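Local coordinates for pullulanase (Klebsiella oxytoca, PDB 2YOC), which hydrolyses the alpha-1,6-glucosidic linkages of pullulan and related dextrins as a glycoside hydrolase associated with type 2 secretion, at residues 979-985 against 1062-1067; 958-962 against 986-990; 992-998 against 1052-1058. One frame throughout, in Å; residues are numbered along the deposited sequence.

Overall arrangement
All three contacts lie in the C-terminal beta domain, beyond the eight-stranded barrel, and meet at one calcium ion. Contacts 1 and 2 have centres about 7 Å apart, contacts 1 and 3 about 9 Å, contacts 2 and 3 about 13 Å. Contact 3 pairs strands 994-1002 and 1050-1057 of an antiparallel sheet; contact 1 starts from the neighbouring strand 975-981, and contact 2 from helix 955-961, which leads into edge strand 962-965. Along the chain contacts 1 and 2 interlock, contact 3 nests inside contact 1, and contact 2 closes before contact 3 opens. Asp982, Ser989, Asp991, Leu994 and Gln1058 bind the ion, tying the connection between strands 975-981 and 994-1002 to the residue just past strand 1050-1057.

Contact 1: 979-985 against 1062-1067; sequences TVDDGMK and QGAGLP. With CA (calcium ion), chain M.
This is a buried strand-end-to-loop contact in the C-terminal beta domain, built around an Asx turn where strand 975-981 runs out beside the loop following strand 1050-1057. The beta conformation of 979-981 gives way to a turn at 982-985, with Asp981 nearest Leu1066 (CA-CA 4.9 Å) and Gly983 nearest Gly1065 (CA-CA 4.0 Å). Asp981, chi1 t, accepts at OD1 from Gly983 N (2.8 Å), closing the Asx turn, and from Leu1066 N (2.9 Å). A CB on Gly983 or Gly1065 would clash across this close approach. The extended Gln1062 side chain (chi1 and chi2 t) sends NE2 to Asp982 O at 2.7 Å, while its backbone O bonds to Thr602 of a neighbouring subunit. Leu1066, chi1 m and chi2 t, sets CD1 4.0 Å from Thr979 CB, and Met984, present as selenomethionine, brings CE to 3.8 Å from Ala1064 CB. Asp982 OD2 binds calcium at 2.3 Å; its OD1 salt-bridges Arg961 NH1 and accepts from Leu990 N. Met984 N donates to Gly1063 O at 3.0 Å.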
loop_
_atom_site.group_PDB
_atom_site.type_symbol
_atom_site.label_atom_id
_atom_site.label_comp_id
_atom_site.label_asym_id
_atom_site.label_seq_id
_atom_site.Cartn_x
_atom_site.Cartn_y
_atom_site.Cartn_z
ATOM N N THR B 979 22.839 -11.533 -6.217
ATOM C CA THR B 979 23.874 -11.244 -7.199
ATOM C C THR B 979 24.681 -10.017 -6.752
ATOM O O THR B 979 24.080 -9.046 -6.295
ATOM C CB THR B 979 23.299 -11.102 -8.633
ATOM O OG1 THR B 979 22.623 -9.862 -8.783
ATOM C CG2 THR B 979 22.407 -12.254 -9.047
ATOM N N VAL B 980 26.040 -10.078 -6.850
ATOM C CA VAL B 980 26.941 -8.978 -6.472
ATOM C C VAL B 980 27.810 -8.611 -7.666
ATOM O O VAL B 980 28.594 -9.435 -8.135
ATOM C CB VAL B 980 27.784 -9.237 -5.197
ATOM C CG1 VAL B 980 28.583 -7.989 -4.825
ATOM C CG2 VAL B 980 26.899 -9.683 -4.019
ATOM N N ASP B 981 27.672 -7.374 -8.157
ATOM C CA ASP B 981 28.387 -6.890 -9.322
ATOM C C ASP B 981 29.797 -6.426 -9.018
ATOM O O ASP B 981 30.034 -5.752 -8.017
ATOM C CB ASP B 981 27.604 -5.750 -10.012
ATOM C CG ASP B 981 27.989 -5.523 -11.466
ATOM O OD1 ASP B 981 28.607 -6.418 -12.057
ATOM O OD2 ASP B 981 27.654 -4.447 -12.020
ATOM N N ASP B 982 30.743 -6.770 -9.913
ATOM C CA ASP B 982 32.103 -6.263 -9.929
ATOM C C ASP B 982 32.384 -5.770 -11.334
ATOM O O ASP B 982 33.510 -5.361 -11.655
ATOM C CB ASP B 982 33.137 -7.267 -9.430
ATOM C CG ASP B 982 34.411 -6.594 -8.898
ATOM O OD1 ASP B 982 34.304 -5.509 -8.253
ATOM O OD2 ASP B 982 35.512 -7.140 -9.129
ATOM N N GLY B 983 31.324 -5.764 -12.155
ATOM C CA GLY B 983 31.337 -5.291 -13.534
ATOM C C GLY B 983 31.527 -3.791 -13.671
ATOM O O GLY B 983 31.324 -3.026 -12.733
HETATM N N MSE B 984 31.915 -3.367 -14.857
HETATM C CA MSE B 984 32.176 -1.988 -15.262
HETATM C C MSE B 984 31.081 -0.959 -14.860
HETATM O O MSE B 984 31.396 0.212 -14.611
HETATM C CB MSE B 984 32.555 -1.950 -16.771
HETATM C CG MSE B 984 31.531 -1.385 -17.732
HETATM SE SE MSE B 984 32.046 -1.615 -19.585
HETATM C CE MSE B 984 30.562 -2.754 -20.096
ATOM N N LYS B 985 29.809 -1.391 -14.803
ATOM C CA LYS B 985 28.752 -0.466 -14.505
ATOM C C LYS B 985 28.683 -0.149 -13.034
ATOM O O LYS B 985 28.121 0.889 -12.680
ATOM C CB LYS B 985 27.417 -0.950 -15.086
ATOM C CG LYS B 985 27.172 -0.440 -16.483
ATOM C CD LYS B 985 26.183 -1.319 -17.194
ATOM C CE LYS B 985 24.888 -0.597 -17.444
ATOM N NZ LYS B 985 24.669 -0.331 -18.901
ATOM N N GLN B 1062 38.161 -6.007 -16.666
ATOM C CA GLN B 1062 36.838 -5.889 -16.037
ATOM C C GLN B 1062 35.781 -5.792 -17.127
ATOM O O GLN B 1062 35.765 -4.821 -17.887
ATOM C CB GLN B 1062 36.770 -4.640 -15.176
ATOM C CG GLN B 1062 35.558 -4.595 -14.242
ATOM C CD GLN B 1062 35.279 -3.181 -13.759
ATOM O OE1 GLN B 1062 35.700 -2.169 -14.360
ATOM N NE2 GLN B 1062 34.537 -3.074 -12.672
ATOM N N GLY B 1063 34.946 -6.813 -17.226
ATOM C CA GLY B 1063 33.873 -6.813 -18.211
ATOM C C GLY B 1063 32.606 -6.332 -17.573
ATOM O O GLY B 1063 32.659 -5.776 -16.485
ATOM N N ALA B 1064 31.467 -6.490 -18.243
ATOM C CA ALA B 1064 30.168 -6.166 -17.638
ATOM C C ALA B 1064 29.858 -7.421 -16.839
ATOM O O ALA B 1064 30.182 -8.537 -17.290
ATOM C CB ALA B 1064 29.128 -5.963 -18.714
ATOM N N GLY B 1065 29.378 -7.263 -15.631
ATOM C CA GLY B 1065 29.187 -8.438 -14.796
ATOM C C GLY B 1065 27.740 -8.796 -14.653
ATOM O O GLY B 1065 27.113 -9.287 -15.603
ATOM N N LEU B 1066 27.206 -8.514 -13.455
ATOM C CA LEU B 1066 25.824 -8.743 -13.085
ATOM C C LEU B 1066 25.226 -7.397 -12.665
ATOM O O LEU B 1066 24.978 -7.189 -11.471
ATOM C CB LEU B 1066 25.757 -9.774 -11.955
ATOM C CG LEU B 1066 26.481 -11.100 -12.198
ATOM C CD1 LEU B 1066 26.417 -11.985 -10.982
ATOM C CD2 LEU B 1066 25.950 -11.824 -13.424
ATOM N N PRO B 1067 25.038 -6.435 -13.625
ATOM C CA PRO B 1067 24.489 -5.126 -13.262
ATOM C C PRO B 1067 23.090 -5.181 -12.644
ATOM O O PRO B 1067 22.241 -5.991 -13.077
ATOM C CB PRO B 1067 24.504 -4.371 -14.587
ATOM C CG PRO B 1067 24.406 -5.383 -15.579
ATOM C CD PRO B 1067 25.263 -6.492 -15.079
HETATM CA CA CA M . 36.690 -7.391 -11.063
#

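Contact 2: 958-962 against 986-990; sequences VMKRV and AGASL. With CA (calcium ion), chain M; SO4 (sulfate ion), chain V.
A single arginine makes most of this contact between residues 958-962, on helix 955-961, and the loop 986-990 that leads from strand 975-981 toward strand 994-1002. The backbones are nearest at Lys960 and Ala986, CA-CA 5.6 Å. In polar terms, Arg961, chi1 m with chi2 and chi3 t, extends to donate from NH2 to Ala988 O (2.8 Å, nearly linear), while its NH1 forms a salt bridge with Asp982. Ala988 N donates to O3 of a sulfate ion, probably from the crystallisation liquor, at 3.0 Å. The apolar contacts enclose the guanidinium: Ala986 CB lies over one face and Leu990 over the other, with Leu990 CG 3.6 Å from Arg961 NH2, and Ala986 CB also meets Arg961 CG at 3.7 Å. Gly987 adopts phi 142°, psi -121°, a conformation suited to glycine. Calcium is bound by Ser989 OG at 2.8 Å. Asp982 binds it too, so one side chain couples the helical segment to the calcium loop by a salt bridge and a hydrogen bond.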
loop_
_atom_site.group_PDB
_atom_site.type_symbol
_atom_site.label_atom_id
_atom_site.label_comp_id
_atom_site.label_asym_id
_atom_site.label_seq_id
_atom_site.Cartn_x
_atom_site.Cartn_y
_atom_site.Cartn_z
ATOM N N VAL B 958 26.651 -1.272 -1.787
ATOM C CA VAL B 958 25.612 -2.304 -1.736
ATOM C C VAL B 958 24.553 -2.061 -2.808
ATOM O O VAL B 958 24.337 -2.918 -3.651
ATOM C CB VAL B 958 25.035 -2.500 -0.319
ATOM C CG1 VAL B 958 23.874 -3.488 -0.326
ATOM C CG2 VAL B 958 26.128 -2.973 0.624
HETATM N N MSE B 959 23.998 -0.868 -2.835
HETATM C CA MSE B 959 22.971 -0.463 -3.774
HETATM C C MSE B 959 23.374 -0.491 -5.240
HETATM O O MSE B 959 22.534 -0.822 -6.074
HETATM C CB MSE B 959 22.437 0.895 -3.367
HETATM C CG MSE B 959 21.770 0.844 -2.008
HETATM SE SE MSE B 959 21.080 2.552 -1.514
HETATM C CE MSE B 959 19.737 2.703 -2.967
ATOM N N LYS B 960 24.653 -0.173 -5.552
ATOM C CA LYS B 960 25.225 -0.151 -6.902
ATOM C C LYS B 960 25.639 -1.528 -7.399
ATOM O O LYS B 960 25.976 -1.650 -8.586
ATOM C CB LYS B 960 26.488 0.722 -6.915
ATOM C CG LYS B 960 26.225 2.198 -7.081
ATOM C CD LYS B 960 27.493 3.000 -7.236
ATOM C CE LYS B 960 27.680 3.959 -6.094
ATOM N NZ LYS B 960 28.573 5.093 -6.451
ATOM N N ARG B 961 25.698 -2.541 -6.504
ATOM C CA ARG B 961 26.233 -3.860 -6.841
ATOM C C ARG B 961 25.352 -5.063 -6.473
ATOM O O ARG B 961 25.416 -6.108 -7.132
ATOM C CB ARG B 961 27.610 -4.028 -6.154
ATOM C CG ARG B 961 28.675 -3.032 -6.563
ATOM C CD ARG B 961 29.937 -3.228 -5.756
ATOM N NE ARG B 961 31.007 -2.310 -6.150
ATOM C CZ ARG B 961 31.932 -2.592 -7.046
ATOM N NH1 ARG B 961 31.972 -3.787 -7.611
ATOM N NH2 ARG B 961 32.863 -1.701 -7.348
ATOM N N VAL B 962 24.607 -4.951 -5.376
ATOM C CA VAL B 962 23.733 -6.011 -4.876
ATOM C C VAL B 962 22.310 -5.901 -5.437
ATOM O O VAL B 962 21.709 -4.816 -5.484
ATOM C CB VAL B 962 23.749 -6.084 -3.335
ATOM C CG1 VAL B 962 22.749 -7.114 -2.808
ATOM C CG2 VAL B 962 25.145 -6.375 -2.823
ATOM N N ALA B 986 29.270 -1.021 -12.168
ATOM C CA ALA B 986 29.313 -0.848 -10.711
ATOM C C ALA B 986 30.334 0.218 -10.305
ATOM O O ALA B 986 30.091 1.009 -9.393
ATOM C CB ALA B 986 29.655 -2.166 -10.040
ATOM N N GLY B 987 31.468 0.223 -10.982
ATOM C CA GLY B 987 32.570 1.114 -10.692
ATOM C C GLY B 987 33.890 0.398 -10.874
ATOM O O GLY B 987 34.177 -0.157 -11.947
ATOM N N ALA B 988 34.673 0.353 -9.788
ATOM C CA ALA B 988 36.000 -0.248 -9.782
ATOM C C ALA B 988 35.954 -1.755 -9.587
ATOM O O ALA B 988 35.007 -2.294 -8.985
ATOM C CB ALA B 988 36.843 0.395 -8.696
ATOM N N SER B 989 36.992 -2.438 -10.101
ATOM C CA SER B 989 37.129 -3.878 -9.955
ATOM C C SER B 989 37.583 -4.126 -8.541
ATOM O O SER B 989 38.710 -3.813 -8.226
ATOM C CB SER B 989 38.118 -4.438 -10.977
ATOM O OG SER B 989 38.786 -5.579 -10.462
ATOM N N LEU B 990 36.709 -4.607 -7.680
ATOM C CA LEU B 990 37.088 -4.891 -6.292
ATOM C C LEU B 990 37.843 -6.207 -6.140
ATOM O O LEU B 990 38.807 -6.243 -5.393
ATOM C CB LEU B 990 35.884 -4.813 -5.335
ATOM C CG LEU B 990 35.233 -3.459 -5.240
ATOM C CD1 LEU B 990 34.226 -3.445 -4.172
ATOM C CD2 LEU B 990 36.253 -2.366 -4.976
HETATM CA CA CA M . 36.690 -7.391 -11.063
HETATM S S SO4 V . 34.091 3.428 -7.237
HETATM O O1 SO4 V . 35.521 3.721 -7.314
HETATM O O2 SO4 V . 33.425 4.139 -8.355
HETATM O O3 SO4 V . 33.873 1.965 -7.326
HETATM O O4 SO4 V . 33.540 3.888 -5.937
#

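Contact 3: 992-998 against 1052-1058; sequences SRLDGLV and AVLELPQ. With CA (calcium ion), chain M.
Calcium is bound from both segments, by Leu994 O at 2.4 Å and by Gln1058 OE1 at 2.8 Å, with Asp982, Ser989 and Asp991 completing the five protein ligands. Away from the ion, Arg993 forms a salt bridge with Glu1055, NH1 to OE2 2.9 Å, although its individual hydrogen bonds are weak. Arg993 reaches the carboxylate with chi1 and chi2 t and chi3 p.

The backbone is an antiparallel beta ladder between neighbouring strands of the C-terminal sheet: the segments 996-998 and 1052-1057 approach to 4.7 Å between axes, with N-to-C directions 159° apart. Val998 and Leu1054 form a hydrogen-bonded pair, Val998 N to Leu1054 O and Leu1054 N to Val998 O both 2.7 Å; Leu997 faces Glu1055 as a non-hydrogen-bonded pair. Leu1056 N donates to Gly996 O at 3.0 Å. The chain turns a corner at Asp995, whose N bonds to Leu1056 O (2.8 Å), and before the corner Arg993 O accepts from Gln1058 N (2.8 Å). On that side Leu994 and Pro1057 pair at CA-CA 4.5 Å, their side chains diverging.

Packing follows the two faces. With Val998 lies Leu1054, CB to CB 3.9 Å; Val998 also touches Phe1013, and Leu1054 touches Leu1020. On the other face Leu997 CD1 meets Val1053 CG1 at 3.8 Å and Glu1055 CB at 3.8 Å, and Phe950 packs against Leu997 and Val1053. The ladder therefore delivers to one ion the Leu994 carbonyl, just before the corner, and the Gln1058 side chain just past strand 1050-1057, so calcium probably helps to hold this end of the sheet together.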
loop_
_atom_site.group_PDB
_atom_site.type_symbol
_atom_site.label_atom_id
_atom_site.label_comp_id
_atom_site.label_asym_id
_atom_site.label_seq_id
_atom_site.Cartn_x
_atom_site.Cartn_y
_atom_site.Cartn_z
ATOM N N SER B 992 40.062 -8.899 -8.182
ATOM C CA SER B 992 40.879 -8.993 -9.409
ATOM C C SER B 992 40.649 -10.289 -10.145
ATOM O O SER B 992 41.006 -10.397 -11.315
ATOM C CB SER B 992 42.362 -8.880 -9.079
ATOM O OG SER B 992 42.733 -9.922 -8.187
ATOM N N ARG B 993 40.103 -11.283 -9.452
ATOM C CA ARG B 993 39.839 -12.593 -10.006
ATOM C C ARG B 993 38.401 -12.688 -10.566
ATOM O O ARG B 993 38.205 -13.337 -11.591
ATOM C CB ARG B 993 40.173 -13.658 -8.929
ATOM C CG ARG B 993 39.512 -15.041 -9.075
ATOM C CD ARG B 993 39.881 -15.972 -7.927
ATOM N NE ARG B 993 39.106 -15.680 -6.726
ATOM C CZ ARG B 993 38.004 -16.331 -6.373
ATOM N NH1 ARG B 993 37.546 -17.328 -7.119
ATOM N NH2 ARG B 993 37.353 -15.997 -5.267
ATOM N N LEU B 994 37.411 -12.011 -9.908
ATOM C CA LEU B 994 35.978 -12.060 -10.288
ATOM C C LEU B 994 35.416 -10.807 -10.969
ATOM O O LEU B 994 35.982 -9.717 -10.845
ATOM C CB LEU B 994 35.066 -12.473 -9.098
ATOM C CG LEU B 994 35.480 -13.703 -8.295
ATOM C CD1 LEU B 994 34.489 -14.001 -7.213
ATOM C CD2 LEU B 994 35.674 -14.928 -9.169
ATOM N N ASP B 995 34.294 -10.997 -11.699
ATOM C CA ASP B 995 33.513 -9.973 -12.395
ATOM C C ASP B 995 32.181 -9.827 -11.665
ATOM O O ASP B 995 31.492 -8.830 -11.838
ATOM C CB ASP B 995 33.235 -10.388 -13.848
ATOM C CG ASP B 995 33.978 -9.624 -14.941
ATOM O OD1 ASP B 995 34.641 -8.597 -14.617
ATOM O OD2 ASP B 995 33.890 -10.046 -16.131
ATOM N N GLY B 996 31.837 -10.832 -10.863
ATOM C CA GLY B 996 30.591 -10.889 -10.120
ATOM C C GLY B 996 30.439 -12.148 -9.293
ATOM O O GLY B 996 31.226 -13.088 -9.433
ATOM N N LEU B 997 29.407 -12.173 -8.428
ATOM C CA LEU B 997 29.085 -13.264 -7.495
ATOM C C LEU B 997 27.616 -13.624 -7.467
ATOM O O LEU B 997 26.751 -12.749 -7.585
ATOM C CB LEU B 997 29.455 -12.826 -6.071
ATOM C CG LEU B 997 30.239 -13.778 -5.206
ATOM C CD1 LEU B 997 30.928 -14.870 -6.042
ATOM C CD2 LEU B 997 31.255 -13.014 -4.379
ATOM N N VAL B 998 27.338 -14.914 -7.214
ATOM C CA VAL B 998 25.974 -15.428 -7.037
ATOM C C VAL B 998 25.904 -16.273 -5.761
ATOM O O VAL B 998 26.674 -17.227 -5.609
ATOM C CB VAL B 998 25.356 -16.161 -8.264
ATOM C CG1 VAL B 998 23.969 -16.691 -7.946
ATOM C CG2 VAL B 998 25.287 -15.248 -9.477
ATOM N N ALA B 1052 25.117 -22.564 -2.594
ATOM C CA ALA B 1052 26.136 -22.459 -3.635
ATOM C C ALA B 1052 26.618 -21.045 -3.852
ATOM O O ALA B 1052 25.818 -20.110 -3.892
ATOM C CB ALA B 1052 25.607 -23.007 -4.944
ATOM N N VAL B 1053 27.921 -20.892 -4.016
ATOM C CA VAL B 1053 28.519 -19.604 -4.334
ATOM C C VAL B 1053 28.986 -19.750 -5.772
ATOM O O VAL B 1053 29.962 -20.459 -6.039
ATOM C CB VAL B 1053 29.654 -19.164 -3.368
ATOM C CG1 VAL B 1053 30.311 -17.889 -3.853
ATOM C CG2 VAL B 1053 29.124 -18.978 -1.951
ATOM N N LEU B 1054 28.218 -19.186 -6.708
ATOM C CA LEU B 1054 28.575 -19.274 -8.113
ATOM C C LEU B 1054 29.329 -18.002 -8.436
ATOM O O LEU B 1054 28.855 -16.904 -8.123
ATOM C CB LEU B 1054 27.340 -19.441 -9.027
ATOM C CG LEU B 1054 26.464 -20.723 -8.927
ATOM C CD1 LEU B 1054 27.178 -21.877 -8.259
ATOM C CD2 LEU B 1054 25.196 -20.435 -8.208
ATOM N N GLU B 1055 30.534 -18.149 -8.982
ATOM C CA GLU B 1055 31.370 -17.010 -9.295
ATOM C C GLU B 1055 31.563 -16.812 -10.779
ATOM O O GLU B 1055 31.689 -17.785 -11.528
ATOM C CB GLU B 1055 32.708 -17.046 -8.535
ATOM C CG GLU B 1055 33.202 -18.423 -8.126
ATOM C CD GLU B 1055 34.502 -18.412 -7.350
ATOM O OE1 GLU B 1055 34.609 -17.608 -6.394
ATOM O OE2 GLU B 1055 35.408 -19.211 -7.690
ATOM N N LEU B 1056 31.575 -15.531 -11.193
ATOM C CA LEU B 1056 31.749 -15.068 -12.564
ATOM C C LEU B 1056 33.234 -14.694 -12.746
ATOM O O LEU B 1056 33.649 -13.606 -12.325
ATOM C CB LEU B 1056 30.873 -13.831 -12.788
ATOM C CG LEU B 1056 30.153 -13.680 -14.108
ATOM C CD1 LEU B 1056 29.531 -12.309 -14.193
ATOM C CD2 LEU B 1056 31.089 -13.861 -15.301
ATOM N N PRO B 1057 34.070 -15.570 -13.341
ATOM C CA PRO B 1057 35.506 -15.224 -13.447
ATOM C C PRO B 1057 35.778 -14.072 -14.395
ATOM O O PRO B 1057 35.097 -13.923 -15.413
ATOM C CB PRO B 1057 36.171 -16.530 -13.886
ATOM C CG PRO B 1057 35.062 -17.315 -14.555
ATOM C CD PRO B 1057 33.772 -16.905 -13.909
ATOM N N GLN B 1058 36.731 -13.233 -14.019
ATOM C CA GLN B 1058 37.133 -12.067 -14.784
ATOM C C GLN B 1058 38.103 -12.475 -15.845
ATOM O O GLN B 1058 39.017 -13.265 -15.584
ATOM C CB GLN B 1058 37.769 -11.002 -13.867
ATOM C CG GLN B 1058 37.841 -9.613 -14.502
ATOM C CD GLN B 1058 38.835 -8.730 -13.816
ATOM O OE1 GLN B 1058 38.704 -8.398 -12.635
ATOM N NE2 GLN B 1058 39.845 -8.312 -14.552
HETATM CA CA CA M . 36.690 -7.391 -11.063
#